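Local coordinates for protein sugar isomerase (Sinorhizobium meliloti, PDB 3QC0) that binds a zinc ion in a xylose isomerase-like TIM barrel and probably isomerises a sugar, at residues T217-M222 / E246-S251; D177-W182 / H204-L209. One frame throughout, in Å; residues are numbered along the deposited sequence.

In the fold
Contact 2 (177-182 with 204-209) and contact 1 (217-222 with 246-251) follow one another along the chain and sit side by side at the C-terminal ends of neighbouring parallel barrel strands, their centres about 8 Å apart. The backbone joins them twice, through Glu246 O to Ile205 N and Gly220 N to Asp207 O, both 2.8 Å and probable hydrogen bonds. They also share the zinc site: Asp177 and His204 of contact 2 and Glu248 of contact 1 bind the metal together with Glu142. Arg219 NH1 reaches across to hydrogen-bond Asp177 OD2, a second-shell link between the contacts, while Arg219 NH2 and His180 NE2 both meet an unidentified ligand beside the zinc.

Contact 1 (T217-M222 / E246-S251); sequences TDRGMM and EVEIFS
The guanidinium of Arg219 lies over one face of the Phe250 ring, while the backbone oxygen of Glu248 lies at the edge of the guanidinium, tilted a little from its plane. The overlap is offset: Arg219 NE stands 3.8 Å above the plane of the Phe250 ring, toward the rim, and the two planes are 35° apart. Arg219 CZ lies 4.4 Å from the centroid of the Phe250 ring, close enough to the normal for a cation-pi interaction. An extended chain, with chi2 -166° and chi3 177° keeping CD and NE anti, runs beside Phe250 in the same direction. At its end Arg219 NH1 donates to Glu248 O at 3.0 Å, from above the carbonyl plane, and more weakly to Glu248 OE1 at 3.3 Å. Arg219 NH1 thus grips both the backbone and the carboxylate of one residue.

At the other end of the arginine, Arg219 N donates to Phe250 O, so the main chain and side chain of Arg219 hold two points two residues apart, Phe250 O and Glu248. A single bridge pairs Asp218 with Ser251. A water donates to Asp218 OD1 and Arg219 O and accepts from Ser251 OG; the polar end of Ser251 has its strongest partner in Trp255, and Asp218 OD2 has its own salt bridge to Lys213. Beyond Gly220 the contact becomes apolar. Ile249 CD1 rests 3.8 Å from the selenium of Met221, whose chain is bent at chi2 and chi3, and CE of Met222 meets Val247 CG2 at 3.7 Å, both pairs lying near helix 260-274.

Glu248 OE1 binds the zinc ion with Glu142, Asp177 and His204, and Arg219 NH1 also bonds Asp177 OD2. A loop arginine thereby positions first-shell carboxylates from the second shell, at the C-terminal mouth of a xylose isomerase-like TIM barrel.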
loop_
_atom_site.group_PDB
_atom_site.type_symbol
_atom_site.label_atom_id
_atom_site.label_comp_id
_atom_site.label_asym_id
_atom_site.label_seq_id
_atom_site.Cartn_x
_atom_site.Cartn_y
_atom_site.Cartn_z
ATOM N N THR A 217 2.748 -4.980 -13.098
ATOM C CA THR A 217 2.377 -6.016 -14.058
ATOM C C THR A 217 2.584 -7.448 -13.566
ATOM O O THR A 217 2.959 -8.352 -14.351
ATOM C CB THR A 217 3.137 -5.787 -15.369
ATOM O OG1 THR A 217 4.543 -5.875 -15.101
ATOM C CG2 THR A 217 2.768 -4.411 -15.987
ATOM N N ASP A 218 2.360 -7.677 -12.270
ATOM C CA ASP A 218 2.367 -9.033 -11.725
ATOM C C ASP A 218 1.148 -9.339 -10.851
ATOM O O ASP A 218 1.249 -10.003 -9.800
ATOM C CB ASP A 218 3.688 -9.287 -10.986
ATOM C CG ASP A 218 3.944 -10.763 -10.727
ATOM O OD1 ASP A 218 3.662 -11.590 -11.642
ATOM O OD2 ASP A 218 4.426 -11.104 -9.614
ATOM N N ARG A 219 -0.018 -8.887 -11.292
ATOM C CA ARG A 219 -1.264 -9.378 -10.718
ATOM C C ARG A 219 -1.408 -10.871 -10.980
ATOM O O ARG A 219 -0.957 -11.375 -12.033
ATOM C CB ARG A 219 -2.495 -8.684 -11.275
ATOM C CG ARG A 219 -2.546 -7.193 -11.091
ATOM C CD ARG A 219 -3.946 -6.690 -11.365
ATOM N NE ARG A 219 -4.099 -5.267 -11.142
ATOM C CZ ARG A 219 -5.267 -4.651 -10.998
ATOM N NH1 ARG A 219 -6.413 -5.304 -11.159
ATOM N NH2 ARG A 219 -5.292 -3.350 -10.737
ATOM N N GLY A 220 -2.058 -11.567 -10.057
ATOM C CA GLY A 220 -2.276 -13.006 -10.159
ATOM C C GLY A 220 -3.610 -13.372 -10.752
ATOM O O GLY A 220 -4.592 -12.612 -10.656
HETATM N N MSE A 221 -3.640 -14.533 -11.414
HETATM C CA MSE A 221 -4.875 -15.192 -11.709
HETATM C C MSE A 221 -5.535 -15.582 -10.384
HETATM O O MSE A 221 -4.868 -16.033 -9.440
HETATM C CB MSE A 221 -4.569 -16.443 -12.539
HETATM C CG MSE A 221 -5.749 -17.304 -12.910
HETATM SE SE MSE A 221 -7.119 -16.488 -13.986
HETATM C CE MSE A 221 -5.964 -16.381 -15.597
HETATM N N MSE A 222 -6.836 -15.449 -10.331
HETATM C CA MSE A 222 -7.596 -15.791 -9.135
HETATM C C MSE A 222 -7.276 -17.199 -8.679
HETATM O O MSE A 222 -7.384 -18.139 -9.455
HETATM C CB MSE A 222 -9.092 -15.724 -9.390
HETATM C CG MSE A 222 -9.649 -14.378 -9.652
HETATM SE SE MSE A 222 -9.479 -13.747 -11.494
HETATM C CE MSE A 222 -10.395 -15.108 -12.454
ATOM N N GLU A 246 -15.411 -8.646 -12.590
ATOM C CA GLU A 246 -14.623 -8.250 -13.737
ATOM C C GLU A 246 -13.156 -8.641 -13.552
ATOM O O GLU A 246 -12.483 -8.115 -12.635
ATOM C CB GLU A 246 -14.774 -6.733 -13.911
ATOM C CG GLU A 246 -13.971 -6.143 -15.058
ATOM C CD GLU A 246 -14.027 -4.647 -15.056
ATOM O OE1 GLU A 246 -15.152 -4.095 -15.014
ATOM O OE2 GLU A 246 -12.956 -4.017 -15.094
ATOM N N VAL A 247 -12.677 -9.581 -14.349
ATOM C CA VAL A 247 -11.306 -10.050 -14.285
ATOM C C VAL A 247 -10.337 -9.071 -14.903
ATOM O O VAL A 247 -10.356 -8.790 -16.088
ATOM C CB VAL A 247 -11.113 -11.391 -14.953
ATOM C CG1 VAL A 247 -9.633 -11.810 -14.900
ATOM C CG2 VAL A 247 -12.090 -12.417 -14.320
ATOM N N GLU A 248 -9.471 -8.533 -14.058
ATOM C CA GLU A 248 -8.515 -7.526 -14.482
ATOM C C GLU A 248 -7.136 -7.946 -14.005
ATOM O O GLU A 248 -6.772 -7.804 -12.840
ATOM C CB GLU A 248 -8.892 -6.141 -13.935
ATOM C CG GLU A 248 -7.967 -5.045 -14.411
ATOM C CD GLU A 248 -8.320 -3.710 -13.849
ATOM O OE1 GLU A 248 -8.839 -3.672 -12.743
ATOM O OE2 GLU A 248 -8.121 -2.702 -14.553
ATOM N N ILE A 249 -6.381 -8.535 -14.920
ATOM C CA ILE A 249 -5.050 -9.064 -14.665
ATOM C C ILE A 249 -4.022 -8.379 -15.565
ATOM O O ILE A 249 -4.154 -8.384 -16.785
ATOM C CB ILE A 249 -4.987 -10.599 -14.901
ATOM C CG1 ILE A 249 -5.945 -11.310 -13.946
ATOM C CG2 ILE A 249 -3.535 -11.114 -14.718
ATOM C CD1 ILE A 249 -6.232 -12.801 -14.231
ATOM N N PHE A 250 -3.000 -7.795 -14.963
ATOM C CA PHE A 250 -1.813 -7.296 -15.639
ATOM C C PHE A 250 -0.678 -8.268 -15.306
ATOM O O PHE A 250 -0.261 -8.333 -14.148
ATOM C CB PHE A 250 -1.402 -5.876 -15.178
ATOM C CG PHE A 250 -2.527 -4.858 -15.094
ATOM C CD1 PHE A 250 -3.654 -4.919 -15.878
ATOM C CD2 PHE A 250 -2.392 -3.767 -14.251
ATOM C CE1 PHE A 250 -4.669 -3.955 -15.762
ATOM C CE2 PHE A 250 -3.396 -2.809 -14.145
ATOM C CZ PHE A 250 -4.551 -2.919 -14.894
ATOM N N SER A 251 -0.204 -9.056 -16.272
ATOM C CA SER A 251 0.795 -10.107 -15.992
ATOM C C SER A 251 1.815 -10.214 -17.116
ATOM O O SER A 251 1.674 -11.044 -18.029
ATOM C CB SER A 251 0.119 -11.450 -15.745
ATOM O OG SER A 251 1.079 -12.485 -15.488
HETATM O O HOH W 1 1.431 -12.494 -12.770
#

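Contact 2 (D177-W182 / H204-L209); sequences DVYHVW and HICDWL
Tyr179 turns one ring face to CE3 of Trp208, which stands 3.5 Å above the tyrosine plane, toward the rim. The pair is oblique, with planes 36° apart, and Asp207 O lies at the tyrosine edge, in plane, 3.3 Å from Tyr179 CE1. Trp182 NE1 approaches a face of the Trp208 indole, 3.6 Å from Trp208 CE3, again obliquely. Trp208 CG is anti to the backbone N (chi1 -176°), and the indole meets both aromatic partners. A water links Tyr179 OH to Leu209 N, and Ala150 of the second subunit packs on both tryptophans.

Cys206 SG touches Tyr179 CB at 3.6 Å, and Val178 CG2 packs beside the same sulfur. A nearly straight bond of 3.0 Å from Val178 N to His204 O continues the parallel strand pairing into the first turn of helix 178-181. Asp177 is the N-cap of that helix: its OD1 accepts from Tyr179 N at 2.9 Å, on the anti side, while OD2 binds the zinc ion and accepts from Arg219 NH1. Asp177 OD2 lies in the plane of the His204 ring, at its edge near ND1, because both atoms bind zinc. The arrangement is that of a TIM-barrel metal site, with ligands supplied by adjacent strand ends.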
loop_
_atom_site.group_PDB
_atom_site.type_symbol
_atom_site.label_atom_id
_atom_site.label_comp_id
_atom_site.label_asym_id
_atom_site.label_seq_id
_atom_site.Cartn_x
_atom_site.Cartn_y
_atom_site.Cartn_z
ATOM N N ASP A 177 -11.789 -3.080 -6.382
ATOM C CA ASP A 177 -10.840 -3.982 -7.052
ATOM C C ASP A 177 -10.036 -4.641 -5.958
ATOM O O ASP A 177 -9.410 -3.960 -5.156
ATOM C CB ASP A 177 -9.968 -3.157 -7.994
ATOM C CG ASP A 177 -8.955 -3.970 -8.776
ATOM O OD1 ASP A 177 -8.497 -5.005 -8.268
ATOM O OD2 ASP A 177 -8.625 -3.535 -9.910
ATOM N N VAL A 178 -10.145 -5.957 -5.869
ATOM C CA VAL A 178 -9.527 -6.699 -4.763
ATOM C C VAL A 178 -8.034 -6.426 -4.689
ATOM O O VAL A 178 -7.467 -6.436 -3.590
ATOM C CB VAL A 178 -9.799 -8.210 -4.862
ATOM C CG1 VAL A 178 -11.345 -8.451 -4.777
ATOM C CG2 VAL A 178 -9.206 -8.846 -6.137
ATOM N N TYR A 179 -7.396 -6.166 -5.825
ATOM C CA TYR A 179 -5.952 -5.920 -5.807
ATOM C C TYR A 179 -5.617 -4.712 -4.956
ATOM O O TYR A 179 -4.637 -4.655 -4.258
ATOM C CB TYR A 179 -5.389 -5.697 -7.220
ATOM C CG TYR A 179 -3.924 -6.023 -7.343
ATOM C CD1 TYR A 179 -3.485 -7.342 -7.270
ATOM C CD2 TYR A 179 -2.964 -5.028 -7.536
ATOM C CE1 TYR A 179 -2.137 -7.659 -7.360
ATOM C CE2 TYR A 179 -1.608 -5.339 -7.661
ATOM C CZ TYR A 179 -1.201 -6.667 -7.569
ATOM O OH TYR A 179 0.133 -7.000 -7.710
ATOM N N HIS A 180 -6.475 -3.703 -5.045
ATOM C CA HIS A 180 -6.206 -2.419 -4.433
ATOM C C HIS A 180 -6.627 -2.355 -2.972
ATOM O O HIS A 180 -6.124 -1.486 -2.228
ATOM C CB HIS A 180 -6.945 -1.319 -5.203
ATOM C CG HIS A 180 -6.508 -1.207 -6.623
ATOM N ND1 HIS A 180 -5.176 -1.242 -6.982
ATOM C CD2 HIS A 180 -7.216 -1.044 -7.774
ATOM C CE1 HIS A 180 -5.089 -1.143 -8.303
ATOM N NE2 HIS A 180 -6.307 -1.015 -8.800
ATOM N N VAL A 181 -7.601 -3.201 -2.581
ATOM C CA VAL A 181 -8.237 -3.060 -1.260
ATOM C C VAL A 181 -8.124 -4.262 -0.316
ATOM O O VAL A 181 -8.510 -4.123 0.849
ATOM C CB VAL A 181 -9.782 -2.713 -1.414
ATOM C CG1 VAL A 181 -10.015 -1.531 -2.336
ATOM C CG2 VAL A 181 -10.611 -3.953 -1.899
ATOM N N TRP A 182 -7.656 -5.421 -0.794
ATOM C CA TRP A 182 -7.768 -6.672 -0.030
ATOM C C TRP A 182 -7.118 -6.565 1.362
ATOM O O TRP A 182 -7.561 -7.215 2.300
ATOM C CB TRP A 182 -7.154 -7.853 -0.772
ATOM C CG TRP A 182 -5.681 -7.825 -0.818
ATOM C CD1 TRP A 182 -4.898 -7.142 -1.675
ATOM C CD2 TRP A 182 -4.798 -8.459 0.124
ATOM N NE1 TRP A 182 -3.566 -7.324 -1.348
ATOM C CE2 TRP A 182 -3.489 -8.143 -0.249
ATOM C CE3 TRP A 182 -5.015 -9.294 1.193
ATOM C CZ2 TRP A 182 -2.366 -8.624 0.456
ATOM C CZ3 TRP A 182 -3.938 -9.751 1.913
ATOM C CH2 TRP A 182 -2.603 -9.419 1.537
ATOM N N HIS A 204 -13.833 -5.775 -9.220
ATOM C CA HIS A 204 -12.767 -6.306 -10.047
ATOM C C HIS A 204 -12.041 -7.400 -9.289
ATOM O O HIS A 204 -11.723 -7.240 -8.085
ATOM C CB HIS A 204 -11.741 -5.249 -10.475
ATOM C CG HIS A 204 -12.330 -4.027 -11.086
ATOM N ND1 HIS A 204 -11.597 -2.890 -11.343
ATOM C CD2 HIS A 204 -13.595 -3.774 -11.512
ATOM C CE1 HIS A 204 -12.400 -1.983 -11.895
ATOM N NE2 HIS A 204 -13.608 -2.505 -12.021
ATOM N N ILE A 205 -11.731 -8.474 -10.012
ATOM C CA ILE A 205 -11.073 -9.640 -9.441
ATOM C C ILE A 205 -9.774 -10.012 -10.147
ATOM O O ILE A 205 -9.564 -9.699 -11.306
ATOM C CB ILE A 205 -12.010 -10.863 -9.367
ATOM C CG1 ILE A 205 -12.550 -11.216 -10.755
ATOM C CG2 ILE A 205 -13.129 -10.607 -8.344
ATOM C CD1 ILE A 205 -13.294 -12.611 -10.764
ATOM N N CYS A 206 -8.916 -10.673 -9.361
ATOM C CA CYS A 206 -7.532 -11.039 -9.697
ATOM C C CYS A 206 -6.976 -11.529 -8.350
ATOM O O CYS A 206 -7.750 -11.831 -7.448
ATOM C CB CYS A 206 -6.724 -9.873 -10.273
ATOM S SG CYS A 206 -6.632 -8.469 -9.169
ATOM N N ASP A 207 -5.666 -11.648 -8.245
ATOM C CA ASP A 207 -5.096 -12.097 -6.998
ATOM C C ASP A 207 -3.776 -11.402 -6.690
ATOM O O ASP A 207 -3.134 -10.835 -7.591
ATOM C CB ASP A 207 -4.899 -13.635 -7.002
ATOM C CG ASP A 207 -5.264 -14.289 -5.662
ATOM O OD1 ASP A 207 -5.154 -13.608 -4.590
ATOM O OD2 ASP A 207 -5.631 -15.504 -5.656
ATOM N N TRP A 208 -3.418 -11.448 -5.409
ATOM C CA TRP A 208 -2.167 -10.920 -4.900
ATOM C C TRP A 208 -1.193 -12.061 -4.682
ATOM O O TRP A 208 -1.424 -12.916 -3.837
ATOM C CB TRP A 208 -2.411 -10.133 -3.587
ATOM C CG TRP A 208 -1.133 -9.487 -3.104
ATOM C CD1 TRP A 208 -0.142 -10.080 -2.351
ATOM C CD2 TRP A 208 -0.670 -8.159 -3.375
ATOM N NE1 TRP A 208 0.864 -9.186 -2.112
ATOM C CE2 TRP A 208 0.570 -8.003 -2.735
ATOM C CE3 TRP A 208 -1.205 -7.077 -4.021
ATOM C CZ2 TRP A 208 1.286 -6.825 -2.800
ATOM C CZ3 TRP A 208 -0.494 -5.916 -4.108
ATOM C CH2 TRP A 208 0.730 -5.782 -3.471
ATOM N N LEU A 209 -0.136 -12.086 -5.490
ATOM C CA LEU A 209 0.826 -13.192 -5.455
ATOM C C LEU A 209 1.838 -13.042 -4.332
ATOM O O LEU A 209 2.192 -11.936 -3.957
ATOM C CB LEU A 209 1.537 -13.301 -6.807
ATOM C CG LEU A 209 0.647 -13.563 -8.032
ATOM C CD1 LEU A 209 1.558 -13.520 -9.281
ATOM C CD2 LEU A 209 -0.153 -14.870 -7.841
HETATM O O HOH W 2 0.529 -9.664 -7.186
#